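PDB 7KCT: 2-oxoglutarate carboxylase small subunit from Hydrogenobacter thermophilus, which is a biotin carboxylase-type subunit built around an ATP-grasp domain, modelled here with ADP, magnesium and bicarbonate bound. Local coordinates for residues Ala54-Met59 with Leu79-Glu84; Asn63-Tyr68 with Tyr90-Glu95; Arg73-Ala78 with Arg101-Lys106; Gly107-Gly112 with Arg322-Glu327. All coordinates share one frame; numbering follows the deposited sequence.

Contact 1: residues Ala54-Met59 with Leu79-Glu84; sequences ADEAYM and LEVGAE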
# COMPACT_ATOMS: atom_id res chain seq x y z
N ALA A 54 -16.81 7.34 9.15
CA ALA A 54 -16.88 8.46 10.08
C ALA A 54 -17.50 7.98 11.39
O ALA A 54 -18.26 7.01 11.43
CB ALA A 54 -17.73 9.59 9.47
N ASP A 55 -17.23 8.72 12.47
CA ASP A 55 -17.88 8.38 13.75
C ASP A 55 -19.36 8.74 13.76
O ASP A 55 -20.16 8.07 14.42
CB ASP A 55 -17.23 9.09 14.92
CG ASP A 55 -15.76 8.76 15.03
OD1 ASP A 55 -15.38 7.58 15.04
OD2 ASP A 55 -14.97 9.70 15.04
N GLU A 56 -19.73 9.80 13.06
CA GLU A 56 -21.13 10.20 12.93
C GLU A 56 -21.34 10.80 11.56
O GLU A 56 -20.41 11.35 10.97
CB GLU A 56 -21.52 11.21 14.02
CG GLU A 56 -20.83 12.53 13.96
CD GLU A 56 -20.95 13.39 15.24
OE1 GLU A 56 -22.07 13.79 15.61
OE2 GLU A 56 -19.90 13.74 15.82
N ALA A 57 -22.55 10.67 11.03
CA ALA A 57 -22.78 11.19 9.69
C ALA A 57 -24.20 11.71 9.61
O ALA A 57 -25.10 11.18 10.28
CB ALA A 57 -22.52 10.15 8.60
N TYR A 58 -24.38 12.76 8.79
CA TYR A 58 -25.63 13.53 8.69
C TYR A 58 -26.09 13.61 7.24
O TYR A 58 -25.37 14.17 6.40
CB TYR A 58 -25.46 14.96 9.25
CG TYR A 58 -25.24 14.89 10.72
CD1 TYR A 58 -26.32 14.79 11.60
CD2 TYR A 58 -23.96 14.75 11.21
CE1 TYR A 58 -26.11 14.62 12.97
CE2 TYR A 58 -23.75 14.56 12.59
CZ TYR A 58 -24.82 14.49 13.45
OH TYR A 58 -24.60 14.34 14.80
N MET A 59 -27.34 13.20 6.98
CA MET A 59 -27.93 13.28 5.65
C MET A 59 -28.47 14.70 5.50
O MET A 59 -29.36 15.05 6.26
CB MET A 59 -29.10 12.29 5.51
CG MET A 59 -29.66 12.27 4.12
SD MET A 59 -31.25 11.46 3.95
CE MET A 59 -31.03 9.68 4.25
N LEU A 79 -21.18 23.70 13.89
CA LEU A 79 -21.45 24.29 15.19
C LEU A 79 -22.35 23.40 16.06
O LEU A 79 -22.09 23.25 17.26
CB LEU A 79 -22.07 25.68 15.01
CG LEU A 79 -21.20 26.80 14.45
CD1 LEU A 79 -22.08 28.05 14.21
CD2 LEU A 79 -20.04 27.07 15.40
N GLU A 80 -23.41 22.83 15.49
CA GLU A 80 -24.37 22.02 16.26
C GLU A 80 -23.74 20.77 16.87
O GLU A 80 -24.17 20.32 17.94
CB GLU A 80 -25.55 21.59 15.35
CG GLU A 80 -26.43 22.77 14.84
CD GLU A 80 -27.19 22.48 13.51
OE1 GLU A 80 -27.12 21.35 12.96
OE2 GLU A 80 -27.85 23.42 13.01
N VAL A 81 -22.79 20.14 16.19
CA VAL A 81 -22.19 18.91 16.71
C VAL A 81 -20.87 19.16 17.44
O VAL A 81 -20.23 18.20 17.88
CB VAL A 81 -21.99 17.86 15.60
CG1 VAL A 81 -23.29 17.63 14.83
CG2 VAL A 81 -20.89 18.23 14.66
N GLY A 82 -20.45 20.40 17.56
CA GLY A 82 -19.19 20.71 18.20
C GLY A 82 -17.92 20.37 17.43
O GLY A 82 -16.88 20.14 18.05
N ALA A 83 -17.97 20.33 16.08
CA ALA A 83 -16.75 20.22 15.30
C ALA A 83 -15.99 21.53 15.38
O ALA A 83 -16.56 22.60 15.16
CB ALA A 83 -17.05 19.87 13.82
N GLU A 84 -14.68 21.46 15.63
CA GLU A 84 -13.87 22.65 15.75
C GLU A 84 -13.26 23.09 14.42
O GLU A 84 -12.75 24.22 14.32
CB GLU A 84 -12.78 22.41 16.81
CG GLU A 84 -13.39 21.88 18.16
CD GLU A 84 -12.38 21.42 19.23
OE1 GLU A 84 -11.30 20.91 18.86
OE2 GLU A 84 -12.69 21.53 20.44

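Contact 2: residues Asn63-Tyr68 with Tyr90-Glu95; sequences NPLDTY and YGFLAE. With ADP (adenosine-5'-diphosphate), chain D.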
# COMPACT_ATOMS: atom_id res chain seq x y z
N ASN A 63 -30.74 18.42 -2.98
CA ASN A 63 -30.38 17.59 -4.13
C ASN A 63 -28.94 17.17 -3.93
O ASN A 63 -28.30 17.62 -2.95
CB ASN A 63 -30.58 18.36 -5.44
CG ASN A 63 -29.72 19.59 -5.52
OD1 ASN A 63 -28.49 19.53 -5.48
ND2 ASN A 63 -30.36 20.75 -5.64
N PRO A 64 -28.40 16.32 -4.81
CA PRO A 64 -27.09 15.72 -4.55
C PRO A 64 -25.93 16.69 -4.51
O PRO A 64 -24.96 16.42 -3.80
CB PRO A 64 -26.94 14.71 -5.70
CG PRO A 64 -28.39 14.22 -5.94
CD PRO A 64 -29.15 15.56 -5.86
N LEU A 65 -25.97 17.81 -5.24
CA LEU A 65 -24.82 18.69 -5.13
C LEU A 65 -24.98 19.69 -4.00
O LEU A 65 -23.99 20.11 -3.42
CB LEU A 65 -24.57 19.47 -6.43
CG LEU A 65 -24.13 18.72 -7.68
CD1 LEU A 65 -23.69 19.75 -8.68
CD2 LEU A 65 -23.04 17.76 -7.38
N ASP A 66 -26.22 20.11 -3.74
CA ASP A 66 -26.50 21.04 -2.66
C ASP A 66 -26.04 20.49 -1.32
O ASP A 66 -25.72 21.27 -0.43
CB ASP A 66 -28.01 21.30 -2.62
CG ASP A 66 -28.44 22.12 -1.41
OD1 ASP A 66 -28.02 23.30 -1.32
OD2 ASP A 66 -29.22 21.59 -0.58
N THR A 67 -26.04 19.16 -1.16
CA THR A 67 -25.44 18.53 0.01
C THR A 67 -24.08 19.11 0.34
O THR A 67 -23.79 19.43 1.50
CB THR A 67 -25.31 17.02 -0.23
OG1 THR A 67 -26.61 16.44 -0.39
CG2 THR A 67 -24.55 16.32 0.95
N TYR A 68 -23.21 19.24 -0.66
CA TYR A 68 -21.83 19.67 -0.47
C TYR A 68 -21.56 21.14 -0.81
O TYR A 68 -20.46 21.63 -0.54
CB TYR A 68 -20.89 18.77 -1.30
CG TYR A 68 -21.10 17.29 -0.99
CD1 TYR A 68 -20.45 16.72 0.08
CD2 TYR A 68 -21.97 16.51 -1.74
CE1 TYR A 68 -20.62 15.42 0.40
CE2 TYR A 68 -22.16 15.18 -1.42
CZ TYR A 68 -21.46 14.64 -0.33
OH TYR A 68 -21.57 13.35 0.09
N TYR A 90 -11.21 18.44 -1.98
CA TYR A 90 -10.97 19.13 -3.25
C TYR A 90 -12.29 19.24 -4.00
O TYR A 90 -13.23 18.49 -3.74
CB TYR A 90 -9.88 18.40 -4.10
CG TYR A 90 -10.08 16.92 -4.38
CD1 TYR A 90 -11.14 16.49 -5.17
CD2 TYR A 90 -9.19 15.98 -3.88
CE1 TYR A 90 -11.31 15.15 -5.46
CE2 TYR A 90 -9.37 14.62 -4.16
CZ TYR A 90 -10.45 14.23 -4.92
OH TYR A 90 -10.66 12.91 -5.24
N GLY A 91 -12.41 20.25 -4.88
CA GLY A 91 -13.69 20.49 -5.51
C GLY A 91 -14.71 21.07 -4.52
O GLY A 91 -14.38 21.49 -3.41
N PHE A 92 -15.97 21.05 -4.94
CA PHE A 92 -17.06 21.57 -4.12
C PHE A 92 -16.69 22.94 -3.55
O PHE A 92 -16.51 23.86 -4.33
CB PHE A 92 -17.41 20.55 -3.05
CG PHE A 92 -17.96 19.24 -3.61
CD1 PHE A 92 -18.98 19.24 -4.54
CD2 PHE A 92 -17.43 18.02 -3.21
CE1 PHE A 92 -19.49 18.05 -5.06
CE2 PHE A 92 -17.91 16.83 -3.74
CZ PHE A 92 -18.97 16.84 -4.64
N LEU A 93 -16.52 23.11 -2.22
CA LEU A 93 -16.31 24.44 -1.64
C LEU A 93 -14.86 24.73 -1.24
O LEU A 93 -14.59 25.73 -0.56
CB LEU A 93 -17.19 24.64 -0.42
CG LEU A 93 -18.69 24.65 -0.71
CD1 LEU A 93 -19.47 24.67 0.62
CD2 LEU A 93 -19.12 25.78 -1.61
N ALA A 94 -13.93 23.85 -1.61
CA ALA A 94 -12.55 23.95 -1.14
C ALA A 94 -11.86 25.24 -1.56
O ALA A 94 -10.94 25.71 -0.86
CB ALA A 94 -11.76 22.75 -1.66
N GLU A 95 -12.21 25.79 -2.72
CA GLU A 95 -11.64 27.05 -3.17
C GLU A 95 -12.70 28.15 -3.21
O GLU A 95 -12.62 29.08 -4.03
CB GLU A 95 -10.96 26.89 -4.52
CG GLU A 95 -9.79 25.94 -4.48
PB ADP D . -6.85 18.21 -9.42
O1B ADP D . -7.02 17.99 -7.92
O2B ADP D . -5.55 17.92 -10.12
O3B ADP D . -7.61 19.37 -9.98
PA ADP D . -9.18 17.34 -10.96
O1A ADP D . -10.15 16.27 -11.36
O2A ADP D . -9.02 18.64 -11.72
O3A ADP D . -7.81 16.89 -10.29
O5' ADP D . -10.24 18.09 -9.48
C5' ADP D . -11.18 17.08 -8.91
C4' ADP D . -12.53 17.59 -8.68
O4' ADP D . -12.62 18.98 -8.45
C3' ADP D . -13.27 17.22 -10.09
O3' ADP D . -14.51 16.84 -9.82
C2' ADP D . -13.13 18.65 -10.74
O2' ADP D . -14.17 18.95 -11.55
C1' ADP D . -13.40 19.47 -9.44
N9 ADP D . -12.83 20.88 -9.45
C8 ADP D . -11.51 21.31 -9.76
N7 ADP D . -11.36 22.66 -9.69
C5 ADP D . -12.60 23.11 -9.28
C6 ADP D . -13.07 24.42 -9.04
N6 ADP D . -12.23 25.51 -9.18
N1 ADP D . -14.37 24.63 -8.65
C2 ADP D . -15.14 23.48 -8.56
N3 ADP D . -14.84 22.17 -8.76
C4 ADP D . -13.53 22.03 -9.13

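Contact 3: residues Arg73-Ala78 with Arg101-Lys106; sequences RIVDLA and RLCEEK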
# COMPACT_ATOMS: atom_id res chain seq x y z
N ARG A 73 -25.43 25.75 5.62
CA ARG A 73 -25.90 24.55 6.30
C ARG A 73 -24.74 23.72 6.86
O ARG A 73 -24.86 23.17 7.96
CB ARG A 73 -26.76 23.71 5.36
CG ARG A 73 -27.56 22.68 6.12
CD ARG A 73 -28.18 21.61 5.22
NE ARG A 73 -29.29 22.11 4.40
CZ ARG A 73 -29.23 22.30 3.08
NH1 ARG A 73 -28.11 22.01 2.43
NH2 ARG A 73 -30.29 22.75 2.41
N ILE A 74 -23.61 23.66 6.14
CA ILE A 74 -22.46 22.87 6.60
C ILE A 74 -21.80 23.51 7.81
O ILE A 74 -21.43 22.82 8.77
CB ILE A 74 -21.47 22.73 5.43
CG1 ILE A 74 -22.12 21.87 4.35
CG2 ILE A 74 -20.18 22.08 5.85
CD1 ILE A 74 -21.36 21.81 3.01
N VAL A 75 -21.64 24.83 7.79
CA VAL A 75 -21.04 25.52 8.93
C VAL A 75 -21.95 25.46 10.14
O VAL A 75 -21.48 25.27 11.28
CB VAL A 75 -20.71 26.98 8.54
CG1 VAL A 75 -20.38 27.76 9.78
CG2 VAL A 75 -19.57 26.98 7.59
N ASP A 76 -23.25 25.63 9.93
CA ASP A 76 -24.21 25.47 11.01
C ASP A 76 -24.14 24.07 11.61
O ASP A 76 -24.26 23.91 12.83
CB ASP A 76 -25.63 25.71 10.50
CG ASP A 76 -26.01 27.19 10.42
OD1 ASP A 76 -25.21 28.05 10.86
OD2 ASP A 76 -27.11 27.48 9.90
N LEU A 77 -24.02 23.04 10.77
CA LEU A 77 -23.95 21.67 11.32
C LEU A 77 -22.71 21.49 12.17
O LEU A 77 -22.76 20.87 13.23
CB LEU A 77 -23.96 20.62 10.21
CG LEU A 77 -23.76 19.15 10.57
CD1 LEU A 77 -24.97 18.64 11.34
CD2 LEU A 77 -23.55 18.37 9.26
N ALA A 78 -21.58 22.02 11.69
CA ALA A 78 -20.34 21.92 12.44
C ALA A 78 -20.51 22.55 13.81
O ALA A 78 -20.06 21.98 14.82
CB ALA A 78 -19.21 22.62 11.68
N ARG A 101 -14.45 32.03 4.68
CA ARG A 101 -14.70 33.22 5.49
C ARG A 101 -15.89 33.03 6.44
O ARG A 101 -15.87 33.56 7.54
CB ARG A 101 -14.95 34.45 4.59
CG ARG A 101 -15.04 35.73 5.46
CD ARG A 101 -14.98 37.00 4.65
NE ARG A 101 -16.30 37.46 4.25
CZ ARG A 101 -17.11 38.17 5.05
NH1 ARG A 101 -16.74 38.49 6.29
NH2 ARG A 101 -18.30 38.57 4.61
N LEU A 102 -16.96 32.36 6.01
CA LEU A 102 -18.03 32.00 6.93
C LEU A 102 -17.48 31.16 8.09
O LEU A 102 -17.79 31.43 9.26
CB LEU A 102 -19.14 31.30 6.18
CG LEU A 102 -20.44 31.09 6.93
CD1 LEU A 102 -21.07 32.44 7.36
CD2 LEU A 102 -21.41 30.31 6.04
N CYS A 103 -16.60 30.20 7.80
CA CYS A 103 -15.97 29.44 8.88
C CYS A 103 -15.34 30.37 9.90
O CYS A 103 -15.56 30.23 11.11
CB CYS A 103 -14.90 28.48 8.35
SG CYS A 103 -15.59 27.04 7.50
N GLU A 104 -14.53 31.33 9.42
CA GLU A 104 -13.87 32.27 10.33
C GLU A 104 -14.89 33.07 11.13
O GLU A 104 -14.75 33.22 12.34
CB GLU A 104 -12.96 33.22 9.55
CG GLU A 104 -12.28 34.27 10.41
CD GLU A 104 -11.31 35.16 9.61
OE1 GLU A 104 -10.09 34.93 9.68
OE2 GLU A 104 -11.78 36.11 8.96
N GLU A 105 -15.91 33.60 10.49
CA GLU A 105 -16.87 34.41 11.24
C GLU A 105 -17.56 33.63 12.35
O GLU A 105 -17.93 34.21 13.37
CB GLU A 105 -17.89 35.00 10.29
CG GLU A 105 -17.26 35.99 9.29
N LYS A 106 -17.72 32.32 12.17
CA LYS A 106 -18.44 31.49 13.12
C LYS A 106 -17.53 30.81 14.11
O LYS A 106 -18.01 30.02 14.92
CB LYS A 106 -19.27 30.44 12.39
CG LYS A 106 -20.29 31.03 11.45
CD LYS A 106 -21.33 31.85 12.18
CE LYS A 106 -22.60 31.93 11.36
NZ LYS A 106 -23.59 32.84 11.98

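Contact 4: residues Gly107-Gly112 with Arg322-Glu327; sequences GITFIG and RIAAGE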
# COMPACT_ATOMS: atom_id res chain seq x y z
N GLY A 107 -16.22 31.06 14.04
CA GLY A 107 -15.30 30.45 14.96
C GLY A 107 -14.91 29.02 14.65
O GLY A 107 -14.44 28.31 15.54
N ILE A 108 -15.08 28.59 13.40
CA ILE A 108 -14.70 27.24 12.95
C ILE A 108 -13.41 27.36 12.16
O ILE A 108 -13.29 28.25 11.31
CB ILE A 108 -15.80 26.62 12.07
CG1 ILE A 108 -17.12 26.55 12.82
CG2 ILE A 108 -15.42 25.22 11.56
CD1 ILE A 108 -17.09 25.62 13.98
N THR A 109 -12.45 26.47 12.41
CA THR A 109 -11.19 26.55 11.67
C THR A 109 -11.35 25.87 10.29
O THR A 109 -11.64 24.66 10.18
CB THR A 109 -10.06 25.91 12.48
OG1 THR A 109 -9.88 26.59 13.73
CG2 THR A 109 -8.71 25.98 11.76
N PHE A 110 -11.18 26.65 9.22
CA PHE A 110 -11.10 26.13 7.85
C PHE A 110 -9.70 25.54 7.64
O PHE A 110 -8.70 26.24 7.83
CB PHE A 110 -11.41 27.27 6.87
CG PHE A 110 -11.45 26.85 5.41
CD1 PHE A 110 -12.59 26.29 4.89
CD2 PHE A 110 -10.35 27.04 4.57
CE1 PHE A 110 -12.65 25.91 3.56
CE2 PHE A 110 -10.39 26.63 3.23
CZ PHE A 110 -11.52 26.06 2.73
N ILE A 111 -9.62 24.25 7.26
CA ILE A 111 -8.33 23.56 7.05
C ILE A 111 -7.93 23.83 5.60
O ILE A 111 -8.30 23.10 4.65
CB ILE A 111 -8.42 22.06 7.37
CG1 ILE A 111 -8.78 21.88 8.85
CG2 ILE A 111 -7.13 21.34 7.01
CD1 ILE A 111 -9.20 20.45 9.22
N GLY A 112 -7.16 24.89 5.42
CA GLY A 112 -6.86 25.46 4.12
C GLY A 112 -6.17 26.80 4.32
O GLY A 112 -5.86 27.17 5.46
N ARG A 322 -2.56 19.39 11.11
CA ARG A 322 -1.69 19.91 12.15
C ARG A 322 -1.44 21.40 12.00
O ARG A 322 -1.34 22.13 13.00
CB ARG A 322 -0.37 19.17 12.11
CG ARG A 322 -0.36 17.79 12.65
CD ARG A 322 0.99 17.11 12.32
NE ARG A 322 1.11 15.98 13.19
CZ ARG A 322 1.54 14.77 12.84
NH1 ARG A 322 1.95 14.52 11.60
NH2 ARG A 322 1.55 13.81 13.77
N ILE A 323 -1.19 21.85 10.76
CA ILE A 323 -0.96 23.26 10.48
C ILE A 323 -2.17 24.07 10.87
O ILE A 323 -2.06 25.14 11.46
CB ILE A 323 -0.62 23.44 8.98
CG1 ILE A 323 0.81 23.10 8.67
CG2 ILE A 323 -0.91 24.85 8.52
CD1 ILE A 323 1.02 22.82 7.18
N ALA A 324 -3.37 23.57 10.56
CA ALA A 324 -4.58 24.32 10.88
C ALA A 324 -4.78 24.43 12.40
O ALA A 324 -5.33 25.42 12.87
CB ALA A 324 -5.80 23.65 10.24
N ALA A 325 -4.30 23.46 13.15
CA ALA A 325 -4.31 23.52 14.61
C ALA A 325 -3.21 24.42 15.20
O ALA A 325 -3.18 24.63 16.42
CB ALA A 325 -4.12 22.10 15.16
N GLY A 326 -2.30 24.92 14.36
CA GLY A 326 -1.24 25.80 14.81
C GLY A 326 0.09 25.14 15.07
O GLY A 326 0.98 25.77 15.66
N GLU A 327 0.24 23.87 14.73
CA GLU A 327 1.56 23.26 14.87
C GLU A 327 2.53 23.92 13.90
O GLU A 327 2.13 24.42 12.85
CB GLU A 327 1.55 21.78 14.58
CG GLU A 327 0.77 20.95 15.59
CD GLU A 327 1.03 19.48 15.44
OE1 GLU A 327 2.08 19.11 14.86
OE2 GLU A 327 0.19 18.69 15.92

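Contact 1: residues Ala54-Met59 with Leu79-Glu84
At one border of the five-stranded parallel sheet in the biotin carboxylase N-terminal domain, Glu56 and Tyr58 of edge strand 56-59 meet Val81, at the C-terminal end of helix 71-81. This helix belongs to the connection that carries the chain from strand 56-59 across the sheet to strand 85-87. The small surface contact rests on one valine branch. Val81 CG1 lies 3.5 Å from Tyr58 OH and 3.8 Å from Tyr58 CZ, the two side chains arriving from opposite directions. Glu56 runs past the valine the other way, its OE1 4.1 Å from Val81 CB. Glu56 CG lies between the backbone N and the carbonyl carbon (chi1 65°), and the chain then stretches out so that the carboxylate comes level with the phenol. There Tyr58 OH donates to Glu56 OE1 at 2.7 Å, approaching on the anti side and 16° out of the carboxylate plane. The helix closes just beyond in a Schellman motif, with Gly82 at positive phi and its N bonded to Leu79 O at 3.3 Å. Lys13 then ties the two segments together, forming a salt bridge with Glu56 OE2 and a hydrogen bond with Val81 O. The chemistry implies a mixed join, in which a methyl group packs beside a hydrogen-bonded phenol-carboxylate pair and a shared lysine supplies the polar link; its nearby charge would be expected to favour an ionised Glu56.

Contact 2: residues Asn63-Tyr68 with Tyr90-Glu95
Tyr68 and Phe92 lie side by side and point the same way, their rings forming an offset stack with centroids 4.9 Å apart and planes at 20°. The offset is large enough to bring the tyrosine's own methylene over its partner: Tyr68 CB sits 3.8 Å from the centroid of the Phe92 ring, 14° off the normal, a CH-pi contact near the middle of that face. Both CG atoms lie beside the backbone N (chi1 -54° for Tyr68), which directs the rings the same way. At the edge of the phenylalanine, Leu65 CD2 comes to 4.3 Å from Phe92 CE1, while Thr67 CG2 covers one face of the Tyr68 ring toward its rim. Beyond the stack, Leu93 CD1 approaches the backbone Tyr68 O at 3.4 Å. Asn63 OD1 makes a capping bond at the turn that leads into the helix, accepting from Asp66 N at 2.9 Å and, more weakly, from Leu65 N. Gly91 CA lies 3.5 Å from ADP O4', and Tyr90 CD1 is 3.8 Å from ADP C5'. The stack packs the helix 66-69 segment against a type II' turn that begins at Gly91 and, with Tyr90 just before it, lines the ADP pocket, in the loop after strand 85-87 of the Rossmann-like domain.

Contact 3: residues Arg73-Ala78 with Arg101-Lys106
Two neighbouring helices of the biotin carboxylase N-terminal domain pack here through Val75, which faces Leu102, Cys103 and Lys106. Helix 71-81 leads into strand 85-87 and helix 97-105 leads on to strand 109-110, so the contact joins successive connections of the parallel sheet. The backbones come close, with Val75 CA 6.4 Å from Cys103 CA, and what fills the gap is essentially the two methyls of a single valine. With CG1 opposite its backbone N (chi1 168°), Val75 spreads its branches along the other helix. CG2 reaches Leu102 CD2 at 4.1 Å and Cys103 SG at 4.0 Å; CG1 is directed to the last helical turn, where it touches Lys106 CG at 3.7 Å. Valine and lysine cross at about a right angle, the methyl meeting the root of the lysine chain. A bend at chi2 (-63°) then carries the chain toward Asp76, with Lys106 NZ 5.2 Å from Asp76 OD1. That is too far for a salt bridge, though the opposite charges may attract weakly. Phe99, one turn earlier on helix 97-105, extends the apolar seam by touching both Val75 and Ile74. On the side of helix 71-81 that faces the sheet, Ile74, Leu77 and Ala78 rest on Leu15, and the first two also on Ile40. The packing passes from buried Val75 and Cys103 to exposed Lys106, as adjacent helices cover the parallel sheet in the Rossmann-like alpha/beta fold of this domain.

Contact 4: residues Gly107-Gly112 with Arg322-Glu327
The flat groups stand to either end of the place where Thr109 and Ile111 touch Ala324. The guanidinium of Arg322 has Glu327 OE2 at its edge, in plane, within a salt bridge that is long (Arg322 NE to Glu327 OE1, 3.7 Å), and it also makes a cation-pi interaction with Trp319. On strand 109-110 the Phe110 side chain starts away from Ala324 and packs on Pro88, Ala100 and Cys103. Between these, one methyl does the joining. Ala324 CB lies 3.7 Å from Ile111 CG1 and 4.0 Å from Thr109 CG2. The threonine methyl also comes to 3.6 Å from Ala324 O, an oxygen that also accepts a hydrogen bond from Lys225 NZ. Thr109 presents this methyl because CG2 stands opposite the backbone N, leaving OG1 beside it (chi1 -60°). Just past Ala324 the helix stops in a Schellman motif: Glu327 N bonds to Arg322 O, Gly326 N bonds to Ile323 O, and Gly326 takes positive phi. The edge strand is itself held to strand 85-87 through backbone bonds of Thr109 and Ile111. The end of helix 316-324 thus packs on edge strand 109-110, consistent with an interface between the Rossmann-like N-terminal domain and the ATP-grasp domain.

How the contacts relate
Contacts 1, 2 and 3 interleave along the chain and lie within the biotin carboxylase N-terminal domain; contact 4 follows and reaches 210 residues ahead into the ATP-grasp domain. Contacts 1 and 3 share helix 71-81, their centres about 12 Å apart, and the Asp66-Arg73 salt bridge links contact 2 to contact 3, centres about 14 Å apart. Contacts 1 and 4 involve opposite outer strands of one parallel sheet, 56-59 and 109-110, with centres about 17 Å apart. Contacts 2 and 4 have centres about 20 Å apart, and contact 2 is the one at the ADP. Together they connect a nucleotide-side turn, through packed helices, to the sheet borders and the neighbouring domain.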